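Local coordinates for DUF5751 domain-containing protein (Sulfolobus tokodaii, PDB 2RBG) that is of unknown function but folds as a five-stranded parallel alpha/beta domain and assembles from two copies of its chain, at residues Y3-T8 / K35-V40; I10-D15 / Y93-N98; D27-G32 / L58-I63; T42-Q47 / L67-K72; G89-C94 / N116-F121. All blocks are in the same frame, centred on the assembly; numbering follows the deposited sequence.

Contact 1 (Y3-T8 / K35-V40); sequences YKNILT and KTTINV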
# COMPACT_ATOMS: atom_id res chain seq x y z
N TYR A 3 -17.49 -7.39 -8.50
CA TYR A 3 -17.94 -6.85 -7.19
C TYR A 3 -19.20 -6.00 -7.35
O TYR A 3 -19.29 -5.18 -8.27
CB TYR A 3 -16.82 -6.02 -6.55
CG TYR A 3 -15.61 -6.85 -6.18
CD1 TYR A 3 -14.38 -6.64 -6.80
CD2 TYR A 3 -15.70 -7.86 -5.22
CE1 TYR A 3 -13.26 -7.42 -6.47
CE2 TYR A 3 -14.60 -8.64 -4.89
CZ TYR A 3 -13.39 -8.42 -5.51
OH TYR A 3 -12.30 -9.20 -5.18
N LYS A 4 -20.16 -6.20 -6.45
CA LYS A 4 -21.42 -5.47 -6.48
C LYS A 4 -21.63 -4.54 -5.29
O LYS A 4 -22.36 -3.56 -5.39
CB LYS A 4 -22.58 -6.47 -6.54
CG LYS A 4 -22.53 -7.43 -7.73
CD LYS A 4 -22.80 -6.71 -9.04
CE LYS A 4 -24.23 -6.20 -9.11
NZ LYS A 4 -24.51 -5.51 -10.40
N ASN A 5 -21.01 -4.86 -4.16
CA ASN A 5 -21.16 -4.03 -2.96
C ASN A 5 -19.92 -4.18 -2.09
O ASN A 5 -19.76 -5.17 -1.38
CB ASN A 5 -22.42 -4.42 -2.19
CG ASN A 5 -22.71 -3.48 -1.03
OD1 ASN A 5 -22.43 -2.28 -1.10
ND2 ASN A 5 -23.29 -4.01 0.04
N ILE A 6 -19.07 -3.17 -2.15
CA ILE A 6 -17.82 -3.15 -1.40
C ILE A 6 -17.98 -2.75 0.06
O ILE A 6 -18.61 -1.74 0.37
CB ILE A 6 -16.82 -2.16 -2.05
CG1 ILE A 6 -16.64 -2.50 -3.54
CG2 ILE A 6 -15.49 -2.20 -1.32
CD1 ILE A 6 -16.06 -3.88 -3.79
N LEU A 7 -17.42 -3.56 0.96
CA LEU A 7 -17.46 -3.23 2.38
C LEU A 7 -16.24 -2.34 2.61
O LEU A 7 -15.10 -2.78 2.42
CB LEU A 7 -17.32 -4.48 3.25
CG LEU A 7 -17.17 -4.19 4.75
CD1 LEU A 7 -18.44 -3.53 5.28
CD2 LEU A 7 -16.90 -5.49 5.50
N THR A 8 -16.47 -1.09 3.00
CA THR A 8 -15.38 -0.16 3.26
C THR A 8 -15.30 0.14 4.74
O THR A 8 -16.28 0.55 5.36
CB THR A 8 -15.58 1.16 2.48
OG1 THR A 8 -15.46 0.91 1.07
CG2 THR A 8 -14.54 2.19 2.89
N LYS A 35 -21.50 0.40 -5.88
CA LYS A 35 -22.03 0.54 -4.53
C LYS A 35 -21.01 0.17 -3.46
O LYS A 35 -20.14 -0.67 -3.67
CB LYS A 35 -23.24 -0.39 -4.34
CG LYS A 35 -24.41 -0.14 -5.26
CD LYS A 35 -25.46 -1.24 -5.07
CE LYS A 35 -26.73 -0.96 -5.87
NZ LYS A 35 -27.43 0.26 -5.38
N THR A 36 -21.13 0.81 -2.30
CA THR A 36 -20.24 0.51 -1.19
C THR A 36 -20.95 0.89 0.10
O THR A 36 -21.71 1.86 0.15
CB THR A 36 -18.90 1.29 -1.27
OG1 THR A 36 -18.06 0.91 -0.17
CG2 THR A 36 -19.13 2.80 -1.22
N THR A 37 -20.73 0.09 1.14
CA THR A 37 -21.31 0.38 2.44
C THR A 37 -20.11 0.76 3.28
O THR A 37 -19.24 -0.07 3.58
CB THR A 37 -22.06 -0.86 3.01
OG1 THR A 37 -22.55 -0.55 4.33
CG2 THR A 37 -21.17 -2.08 3.06
N ILE A 38 -20.04 2.04 3.63
CA ILE A 38 -18.93 2.61 4.38
C ILE A 38 -19.16 2.64 5.88
O ILE A 38 -20.17 3.17 6.36
CB ILE A 38 -18.65 4.04 3.89
CG1 ILE A 38 -18.48 4.03 2.37
CG2 ILE A 38 -17.41 4.60 4.56
CD1 ILE A 38 -18.38 5.41 1.75
N ASN A 39 -18.22 2.07 6.62
CA ASN A 39 -18.30 2.01 8.07
C ASN A 39 -17.13 2.77 8.67
O ASN A 39 -15.97 2.39 8.51
CB ASN A 39 -18.28 0.55 8.52
CG ASN A 39 -19.53 -0.19 8.11
OD1 ASN A 39 -20.54 -0.17 8.82
ND2 ASN A 39 -19.48 -0.82 6.95
N VAL A 40 -17.46 3.85 9.37
CA VAL A 40 -16.46 4.73 9.96
C VAL A 40 -16.44 4.59 11.48
O VAL A 40 -17.46 4.78 12.14
CB VAL A 40 -16.76 6.19 9.61
CG1 VAL A 40 -15.60 7.08 10.03
CG2 VAL A 40 -17.04 6.32 8.12
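Ile-6, Leu-7 and Thr-8 pair in parallel with Thr-36, Thr-37 and Ile-38, the two strands of a beta-alpha-beta unit whose connection is helix 17-31. Four backbone bonds set the register; among them Asn-39 N reaches Thr-8 O at 2.8 Å. On the face of Ile-6 and Ile-38, two threonine hydroxyls form a hydrogen-bonded chain that ends on Ile-6 O. Thr-36 holds OG1 anti to its backbone N (chi1 -178°), and this hydroxyl donates to Ile-6 O at 2.8 Å from above the carbonyl plane. The same oxygen accepts Thr-37 N, almost in line with its C=O, so two donors grip it. Thr-8 OG1 donates to Thr-36 OG1 at 2.9 Å, which leaves both buried hydroxyls satisfied. Alongside, Thr-8 and Ile-38 point the same way, with their CG2 methyls 4.1 Å apart. On the other face, Leu-7 CD1 lies 3.8 Å from Thr-37 CG2. Asn-39, whose OD1 accepts from Trp-70 NE1, crosses Leu-7 at about a right angle and brings ND2 to 3.3 Å from Leu-7 CD1.

Contact 2 (I10-D15 / Y93-N98); sequences ISVNND and YCDDEN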
# COMPACT_ATOMS: atom_id res chain seq x y z
N ILE A 10 -13.07 2.22 7.70
CA ILE A 10 -12.10 3.28 7.90
C ILE A 10 -12.08 3.80 9.33
O ILE A 10 -13.12 3.99 9.96
CB ILE A 10 -12.35 4.48 6.94
CG1 ILE A 10 -11.37 5.61 7.26
CG2 ILE A 10 -13.80 4.96 7.08
CD1 ILE A 10 -11.35 6.73 6.21
N SER A 11 -10.87 4.01 9.83
CA SER A 11 -10.68 4.56 11.16
C SER A 11 -9.47 5.48 11.09
O SER A 11 -8.33 5.02 11.00
CB SER A 11 -10.43 3.45 12.19
OG SER A 11 -10.35 4.00 13.49
N VAL A 12 -9.73 6.78 11.09
CA VAL A 12 -8.67 7.78 11.03
C VAL A 12 -9.04 8.97 11.90
O VAL A 12 -10.18 9.10 12.33
CB VAL A 12 -8.47 8.31 9.58
CG1 VAL A 12 -7.99 7.19 8.67
CG2 VAL A 12 -9.76 8.92 9.06
N ASN A 13 -8.06 9.82 12.17
CA ASN A 13 -8.28 11.02 12.96
C ASN A 13 -9.11 11.96 12.08
O ASN A 13 -9.08 11.85 10.85
CB ASN A 13 -6.95 11.68 13.33
CG ASN A 13 -6.12 10.82 14.26
OD1 ASN A 13 -6.54 10.49 15.36
ND2 ASN A 13 -4.92 10.45 13.81
N ASN A 14 -9.84 12.88 12.69
CA ASN A 14 -10.69 13.80 11.95
C ASN A 14 -10.00 14.58 10.83
O ASN A 14 -10.60 14.83 9.78
CB ASN A 14 -11.36 14.80 12.89
CG ASN A 14 -12.18 14.13 13.97
OD1 ASN A 14 -12.75 13.07 13.75
ND2 ASN A 14 -12.25 14.76 15.14
N ASP A 15 -8.75 14.96 11.04
CA ASP A 15 -8.02 15.73 10.04
C ASP A 15 -7.70 14.93 8.78
O ASP A 15 -7.28 15.50 7.77
CB ASP A 15 -6.72 16.29 10.64
CG ASP A 15 -5.65 15.22 10.79
OD1 ASP A 15 -5.98 14.10 11.21
OD2 ASP A 15 -4.47 15.52 10.50
N TYR A 93 -8.98 1.12 5.57
CA TYR A 93 -8.19 2.34 5.74
C TYR A 93 -8.01 2.75 7.19
O TYR A 93 -8.95 2.67 7.99
CB TYR A 93 -8.86 3.51 5.02
CG TYR A 93 -9.20 3.25 3.58
CD1 TYR A 93 -8.29 3.55 2.56
CD2 TYR A 93 -10.42 2.69 3.23
CE1 TYR A 93 -8.60 3.30 1.23
CE2 TYR A 93 -10.74 2.43 1.91
CZ TYR A 93 -9.83 2.74 0.91
OH TYR A 93 -10.15 2.48 -0.40
N CYS A 94 -6.81 3.21 7.52
CA CYS A 94 -6.52 3.68 8.88
C CYS A 94 -5.24 4.50 8.86
O CYS A 94 -4.52 4.52 7.86
CB CYS A 94 -6.34 2.49 9.84
SG CYS A 94 -4.68 1.71 9.81
N ASP A 95 -4.99 5.21 9.95
CA ASP A 95 -3.75 5.96 10.10
C ASP A 95 -3.03 5.30 11.27
O ASP A 95 -3.59 4.41 11.92
CB ASP A 95 -3.98 7.46 10.35
CG ASP A 95 -5.11 7.76 11.31
OD1 ASP A 95 -5.46 6.89 12.14
OD2 ASP A 95 -5.65 8.89 11.24
N ASP A 96 -1.79 5.70 11.55
CA ASP A 96 -1.03 5.08 12.63
C ASP A 96 -1.74 5.04 13.98
O ASP A 96 -1.67 4.04 14.69
CB ASP A 96 0.31 5.79 12.80
CG ASP A 96 1.27 5.48 11.67
OD1 ASP A 96 1.41 4.28 11.33
OD2 ASP A 96 1.89 6.42 11.14
N GLU A 97 -2.42 6.13 14.33
CA GLU A 97 -3.12 6.21 15.60
C GLU A 97 -4.24 5.18 15.75
O GLU A 97 -4.65 4.85 16.86
CB GLU A 97 -3.71 7.61 15.79
CG GLU A 97 -2.68 8.71 16.00
CD GLU A 97 -1.68 8.81 14.87
OE1 GLU A 97 -2.12 8.91 13.70
OE2 GLU A 97 -0.46 8.80 15.14
N ASN A 98 -4.72 4.65 14.63
CA ASN A 98 -5.80 3.67 14.66
C ASN A 98 -5.46 2.33 14.03
O ASN A 98 -6.35 1.49 13.82
CB ASN A 98 -7.03 4.26 13.97
CG ASN A 98 -7.56 5.50 14.67
OD1 ASN A 98 -8.14 5.41 15.75
ND2 ASN A 98 -7.34 6.66 14.06
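Asp-95 lays its carboxylate against Val-12, with Asp-95 OD2 3.3 Å from Val-12 CB, just where two parallel strands end. Asp-95 CG, set between the backbone N and the carbonyl carbon (chi1 41°), comes within 3.6 Å of Val-12 CA. Asp-95 OD2 accepts Asn-13 N at 2.7 Å through its syn lone pair; Asp-95 OD1 likewise uses its syn lone pair for Asn-98 ND2, at 2.7 Å. These two bonds tie the strand-end loops together, and Asn-16 ND2 is a further donor to OD2. An alanine here would probably leave Asn-13 N and Asn-98 ND2 without these acceptors and set the two loops freer to move. Asn-13 ND2 makes a weak bond to Glu-97 OE1 at 3.2 Å. Within the sheet, Ser-11 N bonds to Tyr-93 O at 3.0 Å, and Ile-10 CG1 packs on Tyr-93 CB. Tyr-93 and Ile-10 face helix 17-31, Tyr-93 OH bonding to Asp-27; Ser-11 and Cys-94, the latter disulfide-linked to Cys-122, face helix 99-107, which starts directly after Asn-98.

Contact 3 (D27-G32 / L58-I63); sequences DVRSSG and LENIDI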
# COMPACT_ATOMS: atom_id res chain seq x y z
N ASP A 27 -10.68 3.80 -5.11
CA ASP A 27 -10.65 2.35 -5.02
C ASP A 27 -11.99 1.71 -5.36
O ASP A 27 -12.04 0.68 -6.04
CB ASP A 27 -10.20 1.91 -3.62
CG ASP A 27 -8.73 2.22 -3.37
OD1 ASP A 27 -7.92 2.05 -4.31
OD2 ASP A 27 -8.39 2.63 -2.25
N VAL A 28 -13.09 2.31 -4.90
CA VAL A 28 -14.40 1.75 -5.21
C VAL A 28 -14.63 1.78 -6.72
O VAL A 28 -15.08 0.79 -7.31
CB VAL A 28 -15.53 2.53 -4.51
CG1 VAL A 28 -16.89 2.08 -5.05
CG2 VAL A 28 -15.47 2.27 -3.00
N ARG A 29 -14.31 2.90 -7.36
CA ARG A 29 -14.51 3.00 -8.80
C ARG A 29 -13.70 1.94 -9.55
O ARG A 29 -14.22 1.31 -10.47
CB ARG A 29 -14.11 4.40 -9.29
CG ARG A 29 -15.11 5.50 -8.95
CD ARG A 29 -14.62 6.83 -9.48
NE ARG A 29 -15.57 7.92 -9.28
CZ ARG A 29 -16.22 8.53 -10.26
NH1 ARG A 29 -16.03 8.17 -11.52
NH2 ARG A 29 -17.05 9.53 -9.98
N SER A 30 -12.45 1.74 -9.15
CA SER A 30 -11.60 0.75 -9.80
C SER A 30 -12.07 -0.69 -9.59
O SER A 30 -11.77 -1.57 -10.40
CB SER A 30 -10.15 0.88 -9.32
OG SER A 30 -9.55 2.05 -9.82
N SER A 31 -12.79 -0.93 -8.50
CA SER A 31 -13.27 -2.27 -8.18
C SER A 31 -14.35 -2.77 -9.14
O SER A 31 -14.59 -3.97 -9.24
CB SER A 31 -13.83 -2.32 -6.76
OG SER A 31 -15.12 -1.72 -6.70
N GLY A 32 -14.99 -1.85 -9.85
CA GLY A 32 -16.03 -2.23 -10.78
C GLY A 32 -17.40 -2.14 -10.14
O GLY A 32 -18.43 -2.20 -10.81
N LEU A 58 -19.70 14.71 -3.57
CA LEU A 58 -20.15 15.38 -4.79
C LEU A 58 -19.43 14.86 -6.02
O LEU A 58 -20.04 14.60 -7.06
CB LEU A 58 -19.95 16.89 -4.67
CG LEU A 58 -20.26 17.73 -5.91
CD1 LEU A 58 -21.72 17.58 -6.28
CD2 LEU A 58 -19.93 19.19 -5.63
N GLU A 59 -18.11 14.70 -5.91
CA GLU A 59 -17.30 14.22 -7.02
C GLU A 59 -17.64 12.80 -7.44
O GLU A 59 -17.39 12.39 -8.57
CB GLU A 59 -15.81 14.28 -6.66
CG GLU A 59 -15.22 15.68 -6.65
CD GLU A 59 -13.76 15.68 -6.25
OE1 GLU A 59 -13.08 14.66 -6.49
OE2 GLU A 59 -13.29 16.70 -5.72
N ASN A 60 -18.22 12.04 -6.51
CA ASN A 60 -18.56 10.65 -6.79
C ASN A 60 -20.05 10.38 -6.63
O ASN A 60 -20.45 9.34 -6.11
CB ASN A 60 -17.73 9.77 -5.86
CG ASN A 60 -16.25 9.93 -6.11
OD1 ASN A 60 -15.72 9.39 -7.08
ND2 ASN A 60 -15.58 10.70 -5.26
N ILE A 61 -20.84 11.32 -7.13
CA ILE A 61 -22.30 11.24 -7.07
C ILE A 61 -22.87 9.97 -7.71
O ILE A 61 -23.91 9.48 -7.29
CB ILE A 61 -22.92 12.48 -7.76
CG1 ILE A 61 -24.43 12.53 -7.53
CG2 ILE A 61 -22.61 12.46 -9.25
CD1 ILE A 61 -24.81 12.89 -6.11
N ASP A 62 -22.18 9.43 -8.72
CA ASP A 62 -22.65 8.22 -9.39
C ASP A 62 -22.57 6.98 -8.52
O ASP A 62 -23.31 6.02 -8.72
CB ASP A 62 -21.87 7.97 -10.68
CG ASP A 62 -22.14 9.01 -11.75
OD1 ASP A 62 -23.07 9.82 -11.58
OD2 ASP A 62 -21.41 9.01 -12.77
N ILE A 63 -21.66 6.99 -7.55
CA ILE A 63 -21.48 5.84 -6.66
C ILE A 63 -22.55 5.82 -5.58
O ILE A 63 -22.78 6.81 -4.90
CB ILE A 63 -20.10 5.86 -5.98
CG1 ILE A 63 -18.99 5.81 -7.03
CG2 ILE A 63 -19.97 4.69 -5.02
CD1 ILE A 63 -19.02 4.56 -7.89
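Arg-29 and Ile-63, whose CA atoms are 7.8 Å apart, mark the nearest backbone approach between the last turns of helix 17-31 and the exit of helix 54-59. Asn-60 leaves helical geometry, and a type I turn from Asn-60 to Ile-63 folds the chain back, closed by Ile-63 N to Asn-60 O. Side chains make the contact, Arg-29 spanning its polar part. Arg-29 runs extended from CG to NE (chi2 180°, chi3 176°) and gives NE to Asn-60 OD1 at 2.7 Å. That oxygen lies near the guanidinium plane, while the amide itself is turned 65° from it. Arg-29 NH2 adds a weak bond to Asn-60 OD1 at 3.2 Å. Val-28 CG1 meets Ile-63 CG2 at 4.0 Å, the two side chains running past each other in opposite directions. No acidic group pairs with Arg-29 in this contact, Asp-62 OD2 lying 5.2 Å from Arg-29 NH2; the bond is therefore probably charge-dipole in character, made to an amide that Asn-60 ND2 helps to fix by donating to Ala-56 O.

Contact 4 (T42-Q47 / L67-K72); sequences TEIQYQ and LFLWKK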
# COMPACT_ATOMS: atom_id res chain seq x y z
N THR A 42 -15.37 6.27 14.50
CA THR A 42 -14.97 7.59 14.95
C THR A 42 -15.91 8.08 16.05
O THR A 42 -16.95 7.49 16.30
CB THR A 42 -15.05 8.58 13.77
OG1 THR A 42 -14.68 9.89 14.20
CG2 THR A 42 -16.46 8.61 13.20
N GLU A 43 -15.52 9.17 16.71
CA GLU A 43 -16.34 9.75 17.77
C GLU A 43 -17.08 10.97 17.22
O GLU A 43 -17.88 11.59 17.92
CB GLU A 43 -15.46 10.17 18.96
CG GLU A 43 -14.70 9.02 19.60
CD GLU A 43 -15.61 7.91 20.09
OE1 GLU A 43 -16.58 8.21 20.82
OE2 GLU A 43 -15.36 6.73 19.75
N ILE A 44 -16.79 11.31 15.97
CA ILE A 44 -17.41 12.45 15.31
C ILE A 44 -18.87 12.16 14.94
O ILE A 44 -19.25 11.00 14.78
CB ILE A 44 -16.60 12.83 14.04
CG1 ILE A 44 -16.66 14.33 13.80
CG2 ILE A 44 -17.14 12.07 12.83
CD1 ILE A 44 -15.73 14.79 12.70
N GLN A 45 -19.68 13.21 14.81
CA GLN A 45 -21.09 13.04 14.45
C GLN A 45 -21.30 12.99 12.94
O GLN A 45 -20.51 13.55 12.18
CB GLN A 45 -21.93 14.17 15.05
CG GLN A 45 -22.11 14.09 16.55
CD GLN A 45 -22.93 12.89 16.97
OE1 GLN A 45 -24.08 12.73 16.55
NE2 GLN A 45 -22.35 12.03 17.81
N TYR A 46 -22.37 12.33 12.52
CA TYR A 46 -22.71 12.18 11.11
C TYR A 46 -22.63 13.48 10.32
O TYR A 46 -21.89 13.58 9.34
CB TYR A 46 -24.11 11.60 10.97
CG TYR A 46 -24.43 11.11 9.57
CD1 TYR A 46 -24.01 9.85 9.14
CD2 TYR A 46 -25.13 11.91 8.67
CE1 TYR A 46 -24.27 9.40 7.85
CE2 TYR A 46 -25.40 11.47 7.37
CZ TYR A 46 -24.97 10.21 6.97
OH TYR A 46 -25.22 9.77 5.69
N GLN A 47 -23.39 14.48 10.75
CA GLN A 47 -23.42 15.77 10.05
C GLN A 47 -22.06 16.44 9.91
O GLN A 47 -21.79 17.06 8.88
CB GLN A 47 -24.40 16.72 10.75
CG GLN A 47 -25.85 16.28 10.63
CD GLN A 47 -26.23 15.93 9.20
OE1 GLN A 47 -26.00 16.70 8.27
NE2 GLN A 47 -26.82 14.75 9.02
N LEU A 67 -23.65 5.12 4.73
CA LEU A 67 -22.65 5.56 5.69
C LEU A 67 -23.08 5.24 7.11
O LEU A 67 -24.17 5.62 7.54
CB LEU A 67 -22.42 7.07 5.53
CG LEU A 67 -21.38 7.74 6.43
CD1 LEU A 67 -20.01 7.13 6.18
CD2 LEU A 67 -21.35 9.24 6.13
N PHE A 68 -22.22 4.53 7.83
CA PHE A 68 -22.49 4.15 9.21
C PHE A 68 -21.31 4.56 10.08
O PHE A 68 -20.16 4.26 9.77
CB PHE A 68 -22.69 2.63 9.32
CG PHE A 68 -23.90 2.13 8.60
CD1 PHE A 68 -25.17 2.32 9.13
CD2 PHE A 68 -23.78 1.49 7.38
CE1 PHE A 68 -26.30 1.87 8.46
CE2 PHE A 68 -24.90 1.03 6.69
CZ PHE A 68 -26.17 1.22 7.23
N LEU A 69 -21.60 5.26 11.17
CA LEU A 69 -20.55 5.68 12.09
C LEU A 69 -20.66 4.87 13.37
O LEU A 69 -21.76 4.65 13.88
CB LEU A 69 -20.67 7.18 12.41
CG LEU A 69 -20.16 8.15 11.35
CD1 LEU A 69 -20.91 7.96 10.05
CD2 LEU A 69 -20.32 9.58 11.86
N TRP A 70 -19.52 4.40 13.86
CA TRP A 70 -19.48 3.59 15.07
C TRP A 70 -18.43 4.09 16.05
O TRP A 70 -17.30 4.37 15.66
CB TRP A 70 -19.13 2.14 14.74
CG TRP A 70 -19.95 1.53 13.67
CD1 TRP A 70 -19.59 1.31 12.37
CD2 TRP A 70 -21.29 1.05 13.81
NE1 TRP A 70 -20.63 0.71 11.69
CE2 TRP A 70 -21.68 0.54 12.55
CE3 TRP A 70 -22.20 1.00 14.87
CZ2 TRP A 70 -22.94 -0.02 12.33
CZ3 TRP A 70 -23.45 0.44 14.65
CH2 TRP A 70 -23.81 -0.06 13.39
N LYS A 71 -18.81 4.21 17.31
CA LYS A 71 -17.84 4.60 18.32
C LYS A 71 -17.07 3.30 18.51
O LYS A 71 -17.62 2.22 18.27
CB LYS A 71 -18.54 5.01 19.61
CG LYS A 71 -19.31 6.32 19.49
CD LYS A 71 -19.90 6.73 20.83
CE LYS A 71 -20.57 8.10 20.73
NZ LYS A 71 -21.65 8.11 19.71
N LYS A 72 -15.81 3.37 18.91
CA LYS A 72 -15.02 2.16 19.08
C LYS A 72 -15.69 1.10 19.96
O LYS A 72 -15.45 -0.09 19.79
CB LYS A 72 -13.64 2.52 19.62
CG LYS A 72 -12.84 3.39 18.65
CD LYS A 72 -11.46 3.73 19.18
CE LYS A 72 -10.70 4.60 18.19
NZ LYS A 72 -9.35 4.98 18.68
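Trp-70 O receives Thr-42 N at 2.9 Å, the shortest polar bond between the end of strand 64-70 and the segment leading from strand 35-41 into helix 46-52. The N-H...O angle is 134°, so the bond is bent. Thr-42 then turns the chain: its OG1, anti to its own backbone N (chi1 179°), accepts Ile-44 N at 3.1 Å in an ST turn, while CG2 lies beside Leu-69, both side chains pointing the same way. Leu-69 is the centre of the apolar part. Leu-69 CD2 lies 3.4 Å from Ile-44 O, and Leu-69 CD1 approaches Tyr-46 CD1 at 3.7 Å, the two side chains crossing at about a right angle. Farther along the same ring, Tyr-46 CE1 meets Leu-67 CD2 at 3.4 Å. Glu-43 bends at chi2 (-57°) and crosses Lys-71 at about a right angle, laying Glu-43 OE1 3.6 Å from Lys-71 CG. Glu-43 OE2 takes a weak bond from Lys-72 N at 3.5 Å. Lys-72 NZ instead bonds Asn-98 OD1. The Glu-43 carboxylate thus rests on the methylenes of Lys-71, with Glu-43 OE1 5.2 Å from Lys-71 NZ, and any attraction between these charges would probably act without direct contact.

Contact 5 (G89-C94 / N116-F121); sequences GLLVYC and NLIKDF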
# COMPACT_ATOMS: atom_id res chain seq x y z
N GLY A 89 -16.62 -7.36 -1.64
CA GLY A 89 -15.25 -6.87 -1.74
C GLY A 89 -14.93 -6.13 -0.46
O GLY A 89 -15.84 -5.72 0.25
N LEU A 90 -13.64 -5.95 -0.17
CA LEU A 90 -13.24 -5.27 1.06
C LEU A 90 -12.17 -4.20 0.86
O LEU A 90 -11.18 -4.43 0.17
CB LEU A 90 -12.72 -6.30 2.07
CG LEU A 90 -12.16 -5.77 3.38
CD1 LEU A 90 -13.27 -5.13 4.20
CD2 LEU A 90 -11.52 -6.91 4.16
N LEU A 91 -12.39 -3.05 1.49
CA LEU A 91 -11.44 -1.93 1.45
C LEU A 91 -11.18 -1.55 2.90
O LEU A 91 -12.12 -1.40 3.69
CB LEU A 91 -12.01 -0.74 0.69
CG LEU A 91 -12.12 -0.91 -0.83
CD1 LEU A 91 -12.84 0.29 -1.44
CD2 LEU A 91 -10.71 -1.05 -1.43
N VAL A 92 -9.91 -1.39 3.26
CA VAL A 92 -9.53 -1.05 4.63
C VAL A 92 -8.63 0.17 4.70
O VAL A 92 -7.63 0.25 3.99
CB VAL A 92 -8.81 -2.24 5.31
CG1 VAL A 92 -8.32 -1.84 6.69
CG2 VAL A 92 -9.75 -3.44 5.40
N TYR A 93 -8.98 1.12 5.57
CA TYR A 93 -8.19 2.34 5.74
C TYR A 93 -8.01 2.75 7.19
O TYR A 93 -8.95 2.67 7.99
CB TYR A 93 -8.86 3.51 5.02
CG TYR A 93 -9.20 3.25 3.58
CD1 TYR A 93 -8.29 3.55 2.56
CD2 TYR A 93 -10.42 2.69 3.23
CE1 TYR A 93 -8.60 3.30 1.23
CE2 TYR A 93 -10.74 2.43 1.91
CZ TYR A 93 -9.83 2.74 0.91
OH TYR A 93 -10.15 2.48 -0.40
N CYS A 94 -6.81 3.21 7.52
CA CYS A 94 -6.52 3.68 8.88
C CYS A 94 -5.24 4.50 8.86
O CYS A 94 -4.52 4.52 7.86
CB CYS A 94 -6.34 2.49 9.84
SG CYS A 94 -4.68 1.71 9.81
N ASN A 116 -11.29 -11.25 -0.05
CA ASN A 116 -11.55 -10.36 -1.18
C ASN A 116 -11.08 -8.94 -0.88
O ASN A 116 -11.73 -7.97 -1.27
CB ASN A 116 -13.03 -10.37 -1.55
CG ASN A 116 -13.45 -11.66 -2.23
OD1 ASN A 116 -13.74 -12.65 -1.57
ND2 ASN A 116 -13.46 -11.64 -3.55
N LEU A 117 -9.95 -8.83 -0.19
CA LEU A 117 -9.37 -7.54 0.15
C LEU A 117 -8.84 -6.91 -1.13
O LEU A 117 -7.94 -7.45 -1.78
CB LEU A 117 -8.23 -7.74 1.16
CG LEU A 117 -7.41 -6.52 1.57
CD1 LEU A 117 -8.31 -5.51 2.28
CD2 LEU A 117 -6.28 -6.97 2.48
N ILE A 118 -9.40 -5.76 -1.50
CA ILE A 118 -9.01 -5.06 -2.72
C ILE A 118 -7.86 -4.09 -2.48
O ILE A 118 -6.93 -4.01 -3.28
CB ILE A 118 -10.21 -4.26 -3.29
CG1 ILE A 118 -11.34 -5.22 -3.65
CG2 ILE A 118 -9.77 -3.46 -4.51
CD1 ILE A 118 -12.62 -4.52 -4.05
N LYS A 119 -7.94 -3.34 -1.39
CA LYS A 119 -6.90 -2.38 -1.05
C LYS A 119 -6.89 -2.20 0.46
O LYS A 119 -7.94 -2.09 1.09
CB LYS A 119 -7.17 -1.03 -1.72
CG LYS A 119 -6.21 0.10 -1.29
CD LYS A 119 -4.77 -0.17 -1.70
CE LYS A 119 -3.82 0.95 -1.25
NZ LYS A 119 -4.02 2.22 -2.01
N ASP A 120 -5.69 -2.20 1.03
CA ASP A 120 -5.53 -2.02 2.46
C ASP A 120 -4.52 -0.90 2.66
O ASP A 120 -3.32 -1.12 2.51
CB ASP A 120 -5.02 -3.31 3.12
CG ASP A 120 -4.95 -3.21 4.63
OD1 ASP A 120 -4.36 -2.23 5.15
OD2 ASP A 120 -5.47 -4.12 5.32
N PHE A 121 -5.00 0.30 2.95
CA PHE A 121 -4.10 1.41 3.22
C PHE A 121 -4.15 1.50 4.73
O PHE A 121 -4.82 2.37 5.30
CB PHE A 121 -4.62 2.71 2.61
CG PHE A 121 -3.61 3.83 2.63
CD1 PHE A 121 -2.64 3.93 1.64
CD2 PHE A 121 -3.60 4.74 3.68
CE1 PHE A 121 -1.68 4.94 1.68
CE2 PHE A 121 -2.63 5.75 3.73
CZ PHE A 121 -1.67 5.85 2.73
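Leu-90 and Leu-117 both carry CG anti to the backbone N (chi1 176° each), whereas Leu-91 has CG anti to its carbonyl carbon (chi1 -72°). Leu-90 and Leu-117 cross obliquely, Leu-90 CD2 lying 4.0 Å from Leu-117 CD1. Leu-91 CD2 meets Lys-119 CB at 3.6 Å. Val-92 CG2 also touches Leu-117 CD1, the side chains crossing at about a right angle. Five backbone bonds join the strands, among them Ile-118 N to Leu-90 O at 2.8 Å and Phe-121 N to Val-92 O at 2.8 Å. Between Leu-90 and Leu-91 the register slips by one residue, a beta bulge: Leu-117 pairs with Leu-90 but Lys-119 with Leu-91. Lys-119 N is buried there without a partner. Asp-120 lies beside Val-92, pointing the same way, Asp-120 OD2 3.8 Å from Val-92 CB, and the carboxylate pairs with Arg-123. An alanine here would probably leave Arg-123 without its charged mate and open a gap beside Val-92. Phe-121 CB packs 3.8 Å from Tyr-93 CD1. Lys-119 NZ hydrogen-bonds Asn-73 O of the second subunit and forms a salt bridge to Asp-76 of that subunit, so this outermost strand also meets the partner chain. The result is a parallel strand pair at one edge of the central sheet, order 3-2-1-4-5, of a three-layer alpha/beta fold.

In the fold
From the N terminus, strand 6-11 pairs first with strand 35-41, and contact 1 closes the loop containing helix 17-31. The end of that helix meets the exit of helix 54-59 in contact 3, which crosses contact 1. Contact 4 closes the loop from linker 42-47, through helices 46-52 and 54-59, to the end of strand 64-70, crossing contact 3 in turn. Contacts 3 and 4 are nested inside the long loop that contact 2 closes between strands 6-11 and 89-94; contacts 1 and 2 cross. Contact 5, sharing Tyr-93 and Cys-94 with contact 2, closes the loop of helices 99-107 and 111-114 and adds strand 117-121. Contacts 4 and 5 lie at opposite edges of the sheet, their centres about 19 Å apart.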